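Local coordinates for DNA annealing helicase and endonuclease ZRANB3 (Homo sapiens, PDB 5MKW) that anneals DNA strands and cleaves DNA as an endonuclease to keep the genome stable at stalled or collapsed replication forks, here represented by its HNH nuclease domain, at the zinc ion site. Numbering follows the deposited sequence.

The zinc ion site. Residues 20, 22-25, 95-96, 99. With ZN (zinc ion), chain B.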
loop_
_atom_site.group_PDB
_atom_site.type_symbol
_atom_site.label_atom_id
_atom_site.label_comp_id
_atom_site.label_asym_id
_atom_site.label_seq_id
_atom_site.Cartn_x
_atom_site.Cartn_y
_atom_site.Cartn_z
ATOM N N CYS A 20 -3.349 -7.224 4.319
ATOM C CA CYS A 20 -4.118 -6.527 3.269
ATOM C C CYS A 20 -5.555 -7.023 3.279
ATOM O O CYS A 20 -5.798 -8.255 3.293
ATOM C CB CYS A 20 -3.541 -6.800 1.886
ATOM S SG CYS A 20 -4.428 -5.969 0.538
ATOM N N LEU A 22 -7.798 -6.667 0.983
ATOM C CA LEU A 22 -8.261 -7.119 -0.338
ATOM C C LEU A 22 -7.725 -8.486 -0.720
ATOM O O LEU A 22 -8.489 -9.310 -1.204
ATOM C CB LEU A 22 -7.937 -6.106 -1.430
ATOM C CG LEU A 22 -8.539 -4.724 -1.187
ATOM C CD1 LEU A 22 -8.336 -3.779 -2.351
ATOM C CD2 LEU A 22 -10.019 -4.826 -0.810
ATOM N N CYS A 23 -6.418 -8.713 -0.553
ATOM C CA CYS A 23 -5.799 -9.935 -1.024
ATOM C C CYS A 23 -5.243 -10.820 0.090
ATOM O O CYS A 23 -4.842 -11.938 -0.181
ATOM C CB CYS A 23 -4.684 -9.610 -2.033
ATOM S SG CYS A 23 -3.176 -8.989 -1.271
ATOM N N ASN A 24 -5.238 -10.308 1.311
ATOM C CA ASN A 24 -4.922 -11.021 2.547
ATOM C C ASN A 24 -3.469 -11.467 2.688
ATOM O O ASN A 24 -3.130 -12.225 3.585
ATOM C CB ASN A 24 -5.963 -12.098 2.863
ATOM C CG ASN A 24 -7.363 -11.510 2.947
ATOM O OD1 ASN A 24 -7.619 -10.524 3.678
ATOM N ND2 ASN A 24 -8.236 -11.986 2.062
ATOM N N VAL A 25 -2.587 -10.826 1.950
ATOM C CA VAL A 25 -1.191 -11.015 2.253
ATOM C C VAL A 25 -0.831 -10.389 3.580
ATOM O O VAL A 25 -1.415 -9.367 4.002
ATOM C CB VAL A 25 -0.245 -10.530 1.134
ATOM C CG1 VAL A 25 -0.529 -11.301 -0.140
ATOM C CG2 VAL A 25 -0.324 -9.020 0.940
ATOM N N LEU A 95 -4.054 -1.898 3.027
ATOM C CA LEU A 95 -3.795 -2.478 1.708
ATOM C C LEU A 95 -2.304 -2.755 1.590
ATOM O O LEU A 95 -1.473 -1.908 1.972
ATOM C CB LEU A 95 -4.188 -1.495 0.582
ATOM C CG LEU A 95 -5.640 -1.044 0.413
ATOM C CD1 LEU A 95 -5.780 -0.153 -0.815
ATOM C CD2 LEU A 95 -6.585 -2.224 0.297
ATOM N N CYS A 96 -1.934 -3.884 0.989
ATOM C CA CYS A 96 -0.573 -4.054 0.570
ATOM C C CYS A 96 -0.276 -3.007 -0.534
ATOM O O CYS A 96 -1.188 -2.392 -1.141
ATOM C CB CYS A 96 -0.330 -5.488 0.041
ATOM S SG CYS A 96 -1.040 -5.826 -1.569
ATOM N N CYS A 99 -1.840 -3.752 -4.102
ATOM C CA CYS A 99 -3.249 -3.327 -4.157
ATOM C C CYS A 99 -3.427 -1.798 -4.100
ATOM O O CYS A 99 -4.326 -1.229 -4.712
ATOM C CB CYS A 99 -4.036 -3.967 -3.023
ATOM S SG CYS A 99 -4.239 -5.774 -3.206
HETATM ZN ZN ZN B . -3.223 -6.685 -1.355
#
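Four cysteine sulfurs enclose a structural zinc ion in the HNH domain of ZRANB3, a clear example of two distant CxxC pairs stitched together by one metal. Cys20 and Cys23 come from the CQLC loop, while Cys96 ends strand 92-96 and Cys99 lies in the first turn of helix 97-118.

Cys20 shows how much one cysteine sulfur can do. Cys20 CB stands 3.3 Å from ZN and does not bind it; it carries the sulfur to the metal. At the tip, anti to the backbone N (chi1 -180°), Cys20 SG binds ZN at 2.4 Å. The same sulfur accepts backbone N-H groups from Leu22, Cys23 and Cys96. Cys96 N donates to Cys20 SG at 3.3 Å in a nearly straight bond, 169° at the hydrogen. The bonds from Leu22 and Cys23 curl the CxxC loop around its leading cysteine; that from Cys96 crosses to the strand and ties the two halves of the site directly. Such donors would be expected to spread any negative charge on the sulfur and so steady the metal-bound form.

Cys23 and Cys96 both tuck SG between the backbone N and the carbonyl carbon, whereas Cys99 turns SG anti to its carbonyl carbon. Cys23 SG and Cys99 SG each reach ZN at 2.3 Å, and Cys96 SG completes a near-tetrahedral shell. Within the second pair, Cys99 N donates to Cys96 SG at 3.4 Å, a link that caps the start of the helix. Hydrophobic groups flank the cluster: Leu22 CB lies alongside the sulfurs of Cys20 and Cys99, and Val25 CG2 lies between the two pairs, 3.6 Å from Cys23 SG and also against Cys96 CB.

With its four sulfur ligands the ion most likely plays no part in cleavage; it clamps the CQLC loop to the strand-helix junction and thereby stabilises the nuclease fold.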